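AP endonuclease, family 2 (Brucella melitensis biovar Abortus, PDB 3NGF) probably acts as a manganese-dependent hydroxypyruvate isomerase, built on the xylose isomerase-like TIM barrel it shares with the family 2 AP endonucleases. Local coordinates at residues E127-N132 against K173-P178; F67-G72 against Q89-N94. All coordinates share one frame; numbering follows the deposited sequence.

Interaction 1 of 2, residues E127-N132 against K173-P178; sequences ETFIEN and KRVNRP
Ile130 and Val175 bring the two helices together, their CA atoms 5.2 Å apart, and the apolar part of the contact is built around them. The CG2 methyl of Val175 does most of the touching on its side. Val175 CG2 lies 4.2 Å from Ile130 CA, against the backbone of the helix as much as against the side chain. Beyond it, the same Val175 CG2 comes to 3.9 Å from Phe129 CE2. The ring is met obliquely, and the two side chains stand roughly perpendicular. Phe129 can reach this far because its CG stands anti to the backbone N (chi1 175°), swinging the ring out beside the helix; Phe133 and Phe161 pack on it in turn.

Ile130 also has an arginine to deal with. Its CD1 methyl sits over one face of the Arg174 guanidinium, 3.6 Å from NH2 and 3.7 Å from NE, while Arg174 CB also lies close by at 3.9 Å. The bend in the arginine chain at chi3 (61°) folds the flat group back across the methyl.

In the fold, this is two neighbouring outer helices of the TIM barrel, 122-140 and 165-175, packed side by side, the second of them at its C-terminal end.

The polar partners of this end of helix 165-175 also lie on helix 122-140. NH1 of Arg174 makes a salt bridge with Glu126, one residue ahead of 127-132, and the backbone carbonyls of Arg174 and Val175 both accept from the guanidinium of Arg134. Past the helix end, Asn176 turns to positive phi, and Arg177 NH1 bonds back to Asn176 O at 3.0 Å, the donor standing well above the carbonyl plane; Arg177 NE pairs with Asp138.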
ATOM      1  N   GLU A 127     -17.698  -9.753   8.664  1.00 17.85           N
ATOM      2  CA  GLU A 127     -18.678 -10.122   7.648  1.00 18.89           C
ATOM      3  C   GLU A 127     -18.776  -9.073   6.544  1.00 16.98           C
ATOM      4  O   GLU A 127     -18.835  -9.417   5.362  1.00 16.87           O
ATOM      5  CB  GLU A 127     -20.058 -10.381   8.279  1.00 21.04           C
ATOM      6  CG  GLU A 127     -20.140 -11.770   8.864  1.00 26.69           C
ATOM      7  CD  GLU A 127     -21.423 -12.065   9.593  1.00 32.39           C
ATOM      8  OE1 GLU A 127     -22.295 -11.167   9.720  1.00 35.05           O
ATOM      9  OE2 GLU A 127     -21.544 -13.221  10.054  1.00 36.99           O
ATOM     10  N   THR A 128     -18.763  -7.806   6.937  1.00 16.15           N
ATOM     11  CA  THR A 128     -18.881  -6.697   5.980  1.00 15.09           C
ATOM     12  C   THR A 128     -17.607  -6.586   5.144  1.00 13.78           C
ATOM     13  O   THR A 128     -17.670  -6.369   3.926  1.00 12.11           O
ATOM     14  CB  THR A 128     -19.223  -5.387   6.713  1.00 15.81           C
ATOM     15  OG1 THR A 128     -20.553  -5.484   7.269  1.00 17.99           O
ATOM     16  CG2 THR A 128     -19.105  -4.196   5.764  1.00 13.27           C
ATOM     17  N   PHE A 129     -16.461  -6.769   5.798  1.00 13.01           N
ATOM     18  CA  PHE A 129     -15.163  -6.850   5.104  1.00 12.65           C
ATOM     19  C   PHE A 129     -15.198  -7.885   3.982  1.00 12.51           C
ATOM     20  O   PHE A 129     -14.817  -7.588   2.849  1.00 11.51           O
ATOM     21  CB  PHE A 129     -14.045  -7.183   6.108  1.00 13.08           C
ATOM     22  CG  PHE A 129     -12.680  -7.397   5.475  1.00 13.02           C
ATOM     23  CD1 PHE A 129     -11.759  -6.366   5.425  1.00 10.48           C
ATOM     24  CD2 PHE A 129     -12.300  -8.629   4.982  1.00 12.28           C
ATOM     25  CE1 PHE A 129     -10.501  -6.553   4.879  1.00  9.16           C
ATOM     26  CE2 PHE A 129     -11.012  -8.801   4.423  1.00 13.41           C
ATOM     27  CZ  PHE A 129     -10.140  -7.753   4.374  1.00 11.98           C
ATOM     28  N   ILE A 130     -15.676  -9.091   4.296  1.00 13.09           N
ATOM     29  CA  ILE A 130     -15.733 -10.194   3.322  1.00 13.05           C
ATOM     30  C   ILE A 130     -16.633  -9.824   2.140  1.00 12.38           C
ATOM     31  O   ILE A 130     -16.261  -9.983   0.969  1.00 11.05           O
ATOM     32  CB  ILE A 130     -16.176 -11.528   4.016  1.00 13.74           C
ATOM     33  CG1 ILE A 130     -15.059 -12.014   4.943  1.00 14.31           C
ATOM     34  CG2 ILE A 130     -16.519 -12.603   2.990  1.00 14.08           C
ATOM     35  CD1 ILE A 130     -15.448 -13.056   5.932  1.00 15.38           C
ATOM     36  N   GLU A 131     -17.816  -9.283   2.432  1.00 12.95           N
ATOM     37  CA  GLU A 131     -18.718  -8.920   1.363  1.00 13.16           C
ATOM     38  C   GLU A 131     -18.110  -7.862   0.472  1.00 12.07           C
ATOM     39  O   GLU A 131     -18.238  -7.949  -0.760  1.00 12.76           O
ATOM     40  CB  GLU A 131     -20.049  -8.392   1.886  1.00 14.51           C
ATOM     41  CG  GLU A 131     -20.886  -9.451   2.601  1.00 16.36           C
ATOM     42  CD  GLU A 131     -21.094 -10.764   1.840  1.00 22.13           C
ATOM     43  OE1 GLU A 131     -21.131 -10.805   0.587  1.00 22.60           O
ATOM     44  OE2 GLU A 131     -21.268 -11.797   2.536  1.00 28.53           O
ATOM     45  N   ASN A 132     -17.493  -6.852   1.086  1.00 11.37           N
ATOM     46  CA  ASN A 132     -16.939  -5.728   0.322  1.00 11.45           C
ATOM     47  C   ASN A 132     -15.728  -6.119  -0.537  1.00 10.24           C
ATOM     48  O   ASN A 132     -15.591  -5.717  -1.717  1.00 10.29           O
ATOM     49  CB  ASN A 132     -16.615  -4.533   1.243  1.00 11.74           C
ATOM     50  CG  ASN A 132     -17.862  -3.700   1.591  1.00 11.70           C
ATOM     51  OD1 ASN A 132     -18.816  -3.592   0.788  1.00 13.01           O
ATOM     52  ND2 ASN A 132     -17.857  -3.097   2.784  1.00 12.29           N
ATOM     53  N   LYS A 173      -8.303 -15.636   3.158  0.50 12.20           N
ATOM     54  CA  LYS A 173      -8.751 -16.996   2.850  0.50 13.06           C
ATOM     55  C   LYS A 173     -10.278 -17.098   2.916  0.50 13.47           C
ATOM     56  O   LYS A 173     -10.901 -17.772   2.093  0.50 13.10           O
ATOM     57  CB  LYS A 173      -8.095 -18.021   3.791  0.50 14.22           C
ATOM     58  CG  LYS A 173      -6.689 -18.422   3.370  0.50 15.33           C
ATOM     59  CD  LYS A 173      -6.042 -19.391   4.337  0.50 17.26           C
ATOM     60  CE  LYS A 173      -4.520 -19.432   4.157  0.50 18.78           C
ATOM     61  NZ  LYS A 173      -3.890 -20.118   5.339  0.50 19.44           N
ATOM     62  N   ARG A 174     -10.882 -16.407   3.880  1.00 13.47           N
ATOM     63  CA  ARG A 174     -12.341 -16.389   3.983  1.00 13.73           C
ATOM     64  C   ARG A 174     -12.995 -15.673   2.807  1.00 12.99           C
ATOM     65  O   ARG A 174     -14.065 -16.099   2.361  1.00 12.90           O
ATOM     66  CB  ARG A 174     -12.788 -15.792   5.297  1.00 15.17           C
ATOM     67  CG  ARG A 174     -12.321 -16.626   6.493  1.00 16.57           C
ATOM     68  CD  ARG A 174     -12.524 -15.905   7.801  1.00 20.43           C
ATOM     69  NE  ARG A 174     -13.920 -15.578   8.087  1.00 21.34           N
ATOM     70  CZ  ARG A 174     -14.300 -14.760   9.075  1.00 24.39           C
ATOM     71  NH1 ARG A 174     -13.394 -14.174   9.875  1.00 24.86           N
ATOM     72  NH2 ARG A 174     -15.585 -14.514   9.265  1.00 25.05           N
ATOM     73  N   VAL A 175     -12.328 -14.637   2.290  1.00 11.65           N
ATOM     74  CA  VAL A 175     -12.814 -13.881   1.104  1.00 11.82           C
ATOM     75  C   VAL A 175     -12.899 -14.813  -0.113  1.00 12.14           C
ATOM     76  O   VAL A 175     -13.873 -14.760  -0.898  1.00 11.91           O
ATOM     77  CB  VAL A 175     -11.921 -12.656   0.802  1.00 10.44           C
ATOM     78  CG1 VAL A 175     -12.199 -12.053  -0.596  1.00 10.72           C
ATOM     79  CG2 VAL A 175     -12.073 -11.602   1.915  1.00 11.27           C
ATOM     80  N   ASN A 176     -11.876 -15.658  -0.271  1.00 12.42           N
ATOM     81  CA  ASN A 176     -11.878 -16.737  -1.262  1.00 12.64           C
ATOM     82  C   ASN A 176     -11.974 -16.185  -2.687  1.00 12.52           C
ATOM     83  O   ASN A 176     -12.860 -16.572  -3.465  1.00 11.09           O
ATOM     84  CB  ASN A 176     -13.003 -17.738  -0.971  1.00 14.93           C
ATOM     85  CG  ASN A 176     -12.798 -19.078  -1.665  1.00 15.38           C
ATOM     86  OD1 ASN A 176     -11.698 -19.613  -1.673  1.00 16.36           O
ATOM     87  ND2 ASN A 176     -13.878 -19.632  -2.236  1.00 16.29           N
ATOM     88  N   ARG A 177     -11.042 -15.275  -3.016  1.00 12.20           N
ATOM     89  CA  ARG A 177     -10.932 -14.720  -4.364  1.00 12.08           C
ATOM     90  C   ARG A 177      -9.449 -14.627  -4.717  1.00 11.39           C
ATOM     91  O   ARG A 177      -8.663 -14.074  -3.934  1.00 11.20           O
ATOM     92  CB  ARG A 177     -11.564 -13.329  -4.445  1.00 11.67           C
ATOM     93  CG  ARG A 177     -13.085 -13.319  -4.205  1.00 11.51           C
ATOM     94  CD  ARG A 177     -13.835 -13.901  -5.390  1.00 15.11           C
ATOM     95  NE  ARG A 177     -15.279 -13.702  -5.286  1.00 18.53           N
ATOM     96  CZ  ARG A 177     -16.089 -14.419  -4.523  1.00 19.08           C
ATOM     97  NH1 ARG A 177     -15.627 -15.425  -3.801  1.00 20.05           N
ATOM     98  NH2 ARG A 177     -17.391 -14.146  -4.500  1.00 22.38           N
ATOM     99  N   PRO A 178      -9.068 -15.137  -5.907  1.00 10.75           N
ATOM    100  CA  PRO A 178      -7.624 -15.173  -6.225  1.00  9.84           C
ATOM    101  C   PRO A 178      -6.962 -13.802  -6.371  1.00  9.71           C
ATOM    102  O   PRO A 178      -5.755 -13.666  -6.081  1.00 10.21           O
ATOM    103  CB  PRO A 178      -7.579 -15.949  -7.535  1.00 10.75           C
ATOM    104  CG  PRO A 178      -8.764 -16.883  -7.433  1.00 11.37           C
ATOM    105  CD  PRO A 178      -9.847 -16.022  -6.806  1.00 10.76           C
TER

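Interaction 2 of 2, residues F67-G72 against Q89-N94; sequences FNMPPG and QEFRDN
The loop leaving the third barrel strand, 63-68, lies here against helix 88-104, the helix that follows it in the TIM-barrel order. Pro70 and Asn94 are its main pair. The ring and the amide run alongside one another, pointing opposite ways. Pro70 CB lies 3.6 Å from the amide carbon, Asn94 CG, and Pro70 CG lies 3.8 Å from Asn94 CB. The third ring carbon, Pro70 CD, comes to 3.5 Å from the backbone O of Asn94.

A water adds a polar link beside this pair. It donates to Pro70 O at 2.7 Å and accepts a weak bond from Asn94 ND2 at 3.3 Å, bridging carbonyl and amide firmly on the first side and weakly on the second.

Deeper in, Met69 and Phe91 form a Met-aromatic contact. Met69 SD lies 4.1 Å from Phe91 CZ and approaches the ring obliquely, 48° off its normal. A chi2 of -171° keeps the Met69 chain straight as far as SD, taking the sulfur to the ring.

Glu90 OE2 stays 4.4 Å from Gly72 CA, a marginal contact; Glu90 OE1 forms a salt bridge with Arg87 NE. Inward, Met69 also packs on Val95 and Ala98 of helix 88-104, Leu110 of strand 109-111 and Leu140 of helix 122-140, while Phe91 leans on Asn132 of that last helix.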
ATOM      1  N   PHE A  67      -2.230   2.472  -5.456  1.00  8.75           N
ATOM      2  CA  PHE A  67      -2.860   3.556  -4.707  1.00  8.72           C
ATOM      3  C   PHE A  67      -4.094   3.023  -3.968  1.00  9.25           C
ATOM      4  O   PHE A  67      -4.426   1.824  -4.055  1.00  9.23           O
ATOM      5  CB  PHE A  67      -3.164   4.799  -5.558  1.00  8.27           C
ATOM      6  CG  PHE A  67      -4.100   4.548  -6.722  1.00  7.46           C
ATOM      7  CD1 PHE A  67      -5.484   4.715  -6.557  1.00  8.85           C
ATOM      8  CD2 PHE A  67      -3.604   4.126  -7.950  1.00  9.59           C
ATOM      9  CE1 PHE A  67      -6.372   4.489  -7.630  1.00 11.40           C
ATOM     10  CE2 PHE A  67      -4.444   3.915  -9.015  1.00  8.81           C
ATOM     11  CZ  PHE A  67      -5.830   4.091  -8.864  1.00  9.64           C
ATOM     12  N   ASN A  68      -4.685   3.874  -3.146  1.00  8.80           N
ATOM     13  CA  ASN A  68      -5.810   3.448  -2.304  1.00  9.63           C
ATOM     14  C   ASN A  68      -7.138   3.811  -2.916  1.00 10.15           C
ATOM     15  O   ASN A  68      -7.276   4.838  -3.590  1.00 10.57           O
ATOM     16  CB  ASN A  68      -5.752   4.104  -0.929  1.00  8.96           C
ATOM     17  CG  ASN A  68      -4.528   3.757  -0.146  1.00 12.34           C
ATOM     18  OD1 ASN A  68      -3.669   3.015  -0.598  1.00 13.80           O
ATOM     19  ND2 ASN A  68      -4.436   4.313   1.078  1.00 13.80           N
ATOM     20  N   MET A  69      -8.150   3.000  -2.624  1.00 10.60           N
ATOM     21  CA  MET A  69      -9.524   3.382  -2.915  1.00 10.72           C
ATOM     22  C   MET A  69      -9.944   4.584  -2.032  1.00 11.04           C
ATOM     23  O   MET A  69      -9.315   4.849  -1.002  1.00 10.37           O
ATOM     24  CB  MET A  69     -10.448   2.183  -2.687  1.00 11.97           C
ATOM     25  CG  MET A  69     -10.077   0.953  -3.510  1.00 11.13           C
ATOM     26  SD  MET A  69     -11.337  -0.301  -3.385  1.00 13.95           S
ATOM     27  CE  MET A  69     -10.809  -1.472  -4.654  1.00 14.44           C
ATOM     28  N   PRO A  70     -11.006   5.309  -2.419  1.00 11.06           N
ATOM     29  CA  PRO A  70     -11.430   6.463  -1.606  1.00 12.12           C
ATOM     30  C   PRO A  70     -11.652   6.041  -0.139  1.00 12.25           C
ATOM     31  O   PRO A  70     -12.225   4.969   0.121  1.00 13.66           O
ATOM     32  CB  PRO A  70     -12.730   6.901  -2.274  1.00 12.06           C
ATOM     33  CG  PRO A  70     -12.609   6.451  -3.684  1.00 12.78           C
ATOM     34  CD  PRO A  70     -11.788   5.192  -3.664  1.00 11.05           C
ATOM     35  N   PRO A  71     -11.193   6.856   0.813  1.00 13.24           N
ATOM     36  CA  PRO A  71     -11.230   6.474   2.232  1.00 13.52           C
ATOM     37  C   PRO A  71     -12.460   6.930   3.036  1.00 14.18           C
ATOM     38  O   PRO A  71     -12.572   6.602   4.223  1.00 13.09           O
ATOM     39  CB  PRO A  71     -10.013   7.196   2.764  1.00 13.71           C
ATOM     40  CG  PRO A  71     -10.015   8.453   2.016  1.00 14.59           C
ATOM     41  CD  PRO A  71     -10.466   8.119   0.628  1.00 12.94           C
ATOM     42  N   GLY A  72     -13.360   7.670   2.398  1.00 15.11           N
ATOM     43  CA  GLY A  72     -14.429   8.388   3.112  1.00 17.19           C
ATOM     44  C   GLY A  72     -13.969   9.794   3.469  1.00 18.59           C
ATOM     45  O   GLY A  72     -13.158  10.373   2.761  1.00 19.10           O
ATOM     46  N   GLN A  89     -22.987   0.329  -0.019  1.00 15.15           N
ATOM     47  CA  GLN A  89     -23.249   0.970  -1.315  1.00 15.46           C
ATOM     48  C   GLN A  89     -22.188   2.035  -1.553  1.00 14.17           C
ATOM     49  O   GLN A  89     -21.662   2.162  -2.657  1.00 13.51           O
ATOM     50  CB  GLN A  89     -24.637   1.589  -1.385  1.00 16.12           C
ATOM     51  CG  GLN A  89     -24.972   2.117  -2.751  1.00 17.22           C
ATOM     52  CD  GLN A  89     -25.162   1.027  -3.789  1.00 19.69           C
ATOM     53  OE1 GLN A  89     -26.111   0.256  -3.709  1.00 19.89           O
ATOM     54  NE2 GLN A  89     -24.270   0.978  -4.786  1.00 17.96           N
ATOM     55  N   GLU A  90     -21.860   2.777  -0.504  1.00 14.37           N
ATOM     56  CA  GLU A  90     -20.767   3.747  -0.555  1.00 14.24           C
ATOM     57  C   GLU A  90     -19.438   3.101  -0.969  1.00 13.39           C
ATOM     58  O   GLU A  90     -18.752   3.567  -1.886  1.00 13.24           O
ATOM     59  CB  GLU A  90     -20.612   4.418   0.809  1.00 14.52           C
ATOM     60  CG  GLU A  90     -19.607   5.549   0.826  1.00 16.38           C
ATOM     61  CD  GLU A  90     -19.405   6.123   2.224  1.00 21.66           C
ATOM     62  OE1 GLU A  90     -20.207   5.774   3.146  1.00 19.95           O
ATOM     63  OE2 GLU A  90     -18.466   6.943   2.377  1.00 19.89           O
ATOM     64  N   PHE A  91     -19.084   2.002  -0.313  1.00 12.80           N
ATOM     65  CA  PHE A  91     -17.890   1.268  -0.690  1.00 11.65           C
ATOM     66  C   PHE A  91     -17.916   0.827  -2.171  1.00 11.12           C
ATOM     67  O   PHE A  91     -16.912   0.999  -2.896  1.00 10.17           O
ATOM     68  CB  PHE A  91     -17.659   0.056   0.218  1.00 10.88           C
ATOM     69  CG  PHE A  91     -16.410  -0.705  -0.145  1.00 10.82           C
ATOM     70  CD1 PHE A  91     -15.171  -0.329   0.372  1.00 11.42           C
ATOM     71  CD2 PHE A  91     -16.470  -1.751  -1.057  1.00 11.64           C
ATOM     72  CE1 PHE A  91     -13.997  -1.014  -0.016  1.00 11.36           C
ATOM     73  CE2 PHE A  91     -15.346  -2.432  -1.446  1.00 11.16           C
ATOM     74  CZ  PHE A  91     -14.091  -2.053  -0.927  1.00 11.39           C
ATOM     75  N   ARG A  92     -19.046   0.282  -2.604  1.00 11.40           N
ATOM     76  CA  ARG A  92     -19.238  -0.173  -3.987  1.00 12.23           C
ATOM     77  C   ARG A  92     -19.105   0.956  -5.003  1.00 13.26           C
ATOM     78  O   ARG A  92     -18.411   0.813  -6.031  1.00 13.98           O
ATOM     79  CB  ARG A  92     -20.583  -0.871  -4.156  1.00 12.67           C
ATOM     80  CG  ARG A  92     -20.643  -2.198  -3.386  1.00 13.51           C
ATOM     81  CD  ARG A  92     -22.055  -2.851  -3.378  1.00 14.67           C
ATOM     82  NE  ARG A  92     -21.925  -4.187  -2.811  1.00 14.55           N
ATOM     83  CZ  ARG A  92     -22.360  -5.318  -3.344  1.00 13.16           C
ATOM     84  NH1 ARG A  92     -23.089  -5.328  -4.464  1.00 14.60           N
ATOM     85  NH2 ARG A  92     -22.089  -6.457  -2.718  1.00 15.93           N
ATOM     86  N   ASP A  93     -19.714   2.086  -4.696  1.00 13.73           N
ATOM     87  CA  ASP A  93     -19.576   3.257  -5.549  1.00 15.02           C
ATOM     88  C   ASP A  93     -18.118   3.734  -5.610  1.00 13.86           C
ATOM     89  O   ASP A  93     -17.639   4.158  -6.655  1.00 14.56           O
ATOM     90  CB  ASP A  93     -20.491   4.385  -5.083  1.00 15.58           C
ATOM     91  CG  ASP A  93     -21.949   4.059  -5.255  1.00 18.03           C
ATOM     92  OD1 ASP A  93     -22.291   3.127  -6.026  1.00 20.35           O
ATOM     93  OD2 ASP A  93     -22.753   4.758  -4.623  1.00 19.41           O
ATOM     94  N   ASN A  94     -17.406   3.621  -4.498  1.00 13.26           N
ATOM     95  CA  ASN A  94     -15.981   4.014  -4.443  1.00 12.28           C
ATOM     96  C   ASN A  94     -15.083   3.072  -5.242  1.00 12.47           C
ATOM     97  O   ASN A  94     -14.017   3.468  -5.754  1.00 11.20           O
ATOM     98  CB  ASN A  94     -15.538   4.101  -2.982  1.00 11.88           C
ATOM     99  CG  ASN A  94     -16.036   5.376  -2.287  1.00 11.90           C
ATOM    100  OD1 ASN A  94     -16.431   6.346  -2.937  1.00 14.94           O
ATOM    101  ND2 ASN A  94     -15.952   5.395  -0.950  1.00 11.94           N
TER
HETATM  102  O   HOH W   1     -13.923   2.932  -0.102  1.00 11.26           O

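From the N terminus, strand 63-68 comes first; interaction 2 closes the loop that runs from its end into helix 88-104. Only after that does interaction 1 open: the chain passes through strand 109-111 to helix 122-140, then through strand 146-149 to helix 165-175, whose end returns to the earlier helix. The two loops therefore follow in series, neither nesting nor crossing. The centres of interactions 1 and 2 are about 16 Å apart. They still meet in space, because helix 122-140, which carries one side of interaction 1, packs on helix 88-104, which carries one side of interaction 2: Asn132 O lies 3.3 Å from Phe91 CE2.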